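Local coordinates for protein 1,4-dihydroxy-2-naphthoyl-CoA hydrolase (Synechocystis sp., PDB 4K00) that hydrolyses 1,4-dihydroxy-2-naphthoyl-CoA to 1,4-dihydroxy-2-naphthoate and CoA, a step in phylloquinone (vitamin K1) biosynthesis, at residues Glu35-Trp40 against Leu46-Ile51. Residues are numbered along the deposited sequence; the frame is centred on the assembly and turned at random.
Sequences EAYESW and LSLQNI
Leu48 meets both Tyr37 and Glu38 with its two methyls, joining helix residues 35-40 to the segment 46-51, whose helix starts at this leucine. Its CD2 lies 3.9 Å from Tyr37 OH, while CD1 reaches the aliphatic part of Glu38, 4.1 Å from Glu38 CG. The same CD1 methyl also approaches the phenol ring obliquely and more loosely, 4.4 Å from Tyr37 CE2. The Tyr37 ring is carried across to this leucine by a chi1 of 161°, which sets CG opposite the backbone N, although its CB leaves the helix pointing past the second segment. The side chains of Glu38 and Leu48 meet at about a right angle. No hydrogen bond links the segments, and the closest pair of CA atoms, those of Glu38 and Leu48, is 8.0 Å apart.

In this hotdog-fold thioesterase, residues 35-40 belong to the long helix 26-43, the "sausage" against which the antiparallel sheet curls, and Leu48 opens the short helix 48-54 that follows it. Trp131 of helix 129-136 touches both Tyr37 and Leu48, adding a third helix to the cluster, and His34 packs edge-to-face with the Tyr37 ring.

Glu38 extends past its contact with Leu48, and its carboxylate is hydrogen-bonded to His34 ND1 at OE1 and to the backbone N of Leu15 of the second subunit at OE2, so that this buried group, probably charged, bonds across the subunit interface. At the start of the short helix Ser47 is the N-cap: its OG accepts from Asn50 N at 3.0 Å, with an N-H...O angle of 153°.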
ATOM      1  N   GLU A  35       1.598   5.191 -11.685  1.00 18.74           N
ATOM      2  CA  GLU A  35       2.385   6.404 -11.434  1.00 17.22           C
ATOM      3  C   GLU A  35       2.932   7.021 -12.726  1.00 17.13           C
ATOM      4  O   GLU A  35       2.920   8.243 -12.890  1.00 14.99           O
ATOM      5  CB  GLU A  35       3.543   6.117 -10.486  1.00 17.47           C
ATOM      6  CG  GLU A  35       3.109   5.722  -9.083  1.00 17.70           C
ATOM      7  CD  GLU A  35       4.268   5.255  -8.219  1.00 19.84           C
ATOM      8  OE1 GLU A  35       5.449   5.507  -8.572  1.00 18.02           O
ATOM      9  OE2 GLU A  35       4.000   4.622  -7.175  1.00 15.02           O
ATOM     10  N   ALA A  36       3.416   6.179 -13.632  1.00 16.16           N
ATOM     11  CA  ALA A  36       3.916   6.660 -14.925  1.00 17.79           C
ATOM     12  C   ALA A  36       2.807   7.354 -15.681  1.00 16.70           C
ATOM     13  O   ALA A  36       2.993   8.435 -16.245  1.00 19.48           O
ATOM     14  CB  ALA A  36       4.455   5.494 -15.749  1.00 18.46           C
ATOM     15  N   TYR A  37       1.640   6.719 -15.673  1.00 20.17           N
ATOM     16  CA  TYR A  37       0.433   7.289 -16.247  1.00 17.75           C
ATOM     17  C   TYR A  37       0.144   8.651 -15.603  1.00 16.47           C
ATOM     18  O   TYR A  37      -0.064   9.640 -16.301  1.00 16.23           O
ATOM     19  CB  TYR A  37      -0.719   6.295 -16.094  1.00 15.39           C
ATOM     20  CG  TYR A  37      -2.125   6.853 -16.221  1.00 18.16           C
ATOM     21  CD1 TYR A  37      -2.550   7.488 -17.377  1.00 17.65           C
ATOM     22  CD2 TYR A  37      -3.033   6.725 -15.172  1.00 18.90           C
ATOM     23  CE1 TYR A  37      -3.839   7.994 -17.478  1.00 19.47           C
ATOM     24  CE2 TYR A  37      -4.322   7.213 -15.269  1.00 21.53           C
ATOM     25  CZ  TYR A  37      -4.724   7.846 -16.426  1.00 20.47           C
ATOM     26  OH  TYR A  37      -6.009   8.345 -16.512  1.00 20.40           O
ATOM     27  N   GLU A  38       0.185   8.708 -14.277  1.00 17.82           N
ATOM     28  CA  GLU A  38      -0.073   9.947 -13.564  1.00 16.73           C
ATOM     29  C   GLU A  38       0.969  11.015 -13.839  1.00 17.25           C
ATOM     30  O   GLU A  38       0.636  12.196 -13.897  1.00 16.87           O
ATOM     31  CB  GLU A  38      -0.206   9.704 -12.057  1.00 14.85           C
ATOM     32  CG  GLU A  38      -1.503   8.994 -11.686  1.00 15.70           C
ATOM     33  CD  GLU A  38      -1.559   8.640 -10.216  1.00 15.61           C
ATOM     34  OE1 GLU A  38      -1.200   7.495  -9.882  1.00 17.36           O
ATOM     35  OE2 GLU A  38      -1.973   9.509  -9.420  1.00 16.98           O
ATOM     36  N   SER A  39       2.229  10.608 -14.004  1.00 16.52           N
ATOM     37  CA  SER A  39       3.292  11.561 -14.277  1.00 19.72           C
ATOM     38  C   SER A  39       3.136  12.105 -15.695  1.00 18.48           C
ATOM     39  O   SER A  39       3.373  13.287 -15.956  1.00 20.15           O
ATOM     40  CB  SER A  39       4.671  10.927 -14.111  1.00 20.99           C
ATOM     41  OG  SER A  39       4.852  10.429 -12.799  1.00 30.62           O
ATOM     42  N   TRP A  40       2.714  11.248 -16.609  1.00 18.73           N
ATOM     43  CA  TRP A  40       2.455  11.693 -17.960  1.00 20.56           C
ATOM     44  C   TRP A  40       1.316  12.726 -17.959  1.00 20.42           C
ATOM     45  O   TRP A  40       1.428  13.784 -18.572  1.00 20.39           O
ATOM     46  CB  TRP A  40       2.136  10.501 -18.865  1.00 21.26           C
ATOM     47  CG  TRP A  40       1.615  10.903 -20.193  1.00 22.21           C
ATOM     48  CD1 TRP A  40       2.326  11.398 -21.237  1.00 23.42           C
ATOM     49  CD2 TRP A  40       0.252  10.874 -20.609  1.00 25.10           C
ATOM     50  NE1 TRP A  40       1.493  11.656 -22.293  1.00 23.88           N
ATOM     51  CE2 TRP A  40       0.211  11.350 -21.931  1.00 23.72           C
ATOM     52  CE3 TRP A  40      -0.936  10.463 -19.999  1.00 25.81           C
ATOM     53  CZ2 TRP A  40      -0.976  11.447 -22.655  1.00 25.52           C
ATOM     54  CZ3 TRP A  40      -2.118  10.567 -20.715  1.00 29.87           C
ATOM     55  CH2 TRP A  40      -2.126  11.053 -22.032  1.00 26.26           C
ATOM     56  N   LEU A  46      -2.744  17.688 -17.205  1.00 26.51           N
ATOM     57  CA  LEU A  46      -4.052  17.097 -16.932  1.00 27.75           C
ATOM     58  C   LEU A  46      -4.096  16.586 -15.505  1.00 28.85           C
ATOM     59  O   LEU A  46      -3.060  16.394 -14.885  1.00 29.28           O
ATOM     60  CB  LEU A  46      -4.306  15.937 -17.895  1.00 26.00           C
ATOM     61  CG  LEU A  46      -4.128  16.315 -19.367  1.00 26.42           C
ATOM     62  CD1 LEU A  46      -4.193  15.094 -20.271  1.00 27.11           C
ATOM     63  CD2 LEU A  46      -5.173  17.342 -19.783  1.00 32.45           C
ATOM     64  N   SER A  47      -5.295  16.360 -14.985  1.00 31.07           N
ATOM     65  CA  SER A  47      -5.475  16.154 -13.547  1.00 32.24           C
ATOM     66  C   SER A  47      -6.612  15.173 -13.321  1.00 24.32           C
ATOM     67  O   SER A  47      -7.756  15.440 -13.695  1.00 27.17           O
ATOM     68  CB  SER A  47      -5.799  17.483 -12.857  1.00 34.96           C
ATOM     69  OG  SER A  47      -6.184  17.283 -11.504  1.00 34.82           O
ATOM     70  N   LEU A  48      -6.291  14.045 -12.700  1.00 24.53           N
ATOM     71  CA  LEU A  48      -7.298  13.115 -12.213  1.00 24.43           C
ATOM     72  C   LEU A  48      -8.170  13.768 -11.166  1.00 23.83           C
ATOM     73  O   LEU A  48      -9.386  13.564 -11.148  1.00 23.68           O
ATOM     74  CB  LEU A  48      -6.636  11.885 -11.605  1.00 29.39           C
ATOM     75  CG  LEU A  48      -6.167  10.837 -12.601  1.00 30.58           C
ATOM     76  CD1 LEU A  48      -5.502   9.682 -11.865  1.00 32.84           C
ATOM     77  CD2 LEU A  48      -7.335  10.358 -13.452  1.00 34.09           C
ATOM     78  N   GLN A  49      -7.546  14.562 -10.300  1.00 24.64           N
ATOM     79  CA  GLN A  49      -8.257  15.215  -9.226  1.00 24.36           C
ATOM     80  C   GLN A  49      -9.345  16.146  -9.737  1.00 23.68           C
ATOM     81  O   GLN A  49     -10.413  16.232  -9.143  1.00 25.65           O
ATOM     82  CB  GLN A  49      -7.296  15.992  -8.331  1.00 25.64           C
ATOM     83  CG  GLN A  49      -7.981  16.635  -7.140  1.00 28.68           C
ATOM     84  CD  GLN A  49      -8.593  15.611  -6.178  1.00 28.56           C
ATOM     85  OE1 GLN A  49      -7.933  14.677  -5.753  1.00 28.73           O
ATOM     86  NE2 GLN A  49      -9.862  15.803  -5.830  1.00 30.94           N
ATOM     87  N   ASN A  50      -9.065  16.875 -10.816  1.00 24.11           N
ATOM     88  CA  ASN A  50     -10.057  17.797 -11.362  1.00 25.52           C
ATOM     89  C   ASN A  50     -11.290  17.037 -11.848  1.00 24.67           C
ATOM     90  O   ASN A  50     -12.430  17.482 -11.661  1.00 27.21           O
ATOM     91  CB  ASN A  50      -9.450  18.627 -12.496  1.00 28.29           C
ATOM     92  CG  ASN A  50      -8.435  19.645 -11.996  1.00 33.33           C
ATOM     93  OD1 ASN A  50      -8.088  19.691 -10.805  1.00 30.56           O
ATOM     94  ND2 ASN A  50      -7.947  20.466 -12.906  1.00 34.44           N
ATOM     95  N   ILE A  51     -11.066  15.886 -12.465  1.00 25.19           N
ATOM     96  CA  ILE A  51     -12.170  15.036 -12.889  1.00 27.50           C
ATOM     97  C   ILE A  51     -13.020  14.654 -11.681  1.00 27.39           C
ATOM     98  O   ILE A  51     -14.240  14.794 -11.705  1.00 27.27           O
ATOM     99  CB  ILE A  51     -11.668  13.748 -13.572  1.00 28.84           C
ATOM    100  CG1 ILE A  51     -10.934  14.079 -14.867  1.00 28.77           C
ATOM    101  CG2 ILE A  51     -12.835  12.814 -13.876  1.00 30.40           C
ATOM    102  CD1 ILE A  51     -11.778  14.805 -15.894  1.00 34.18           C
TER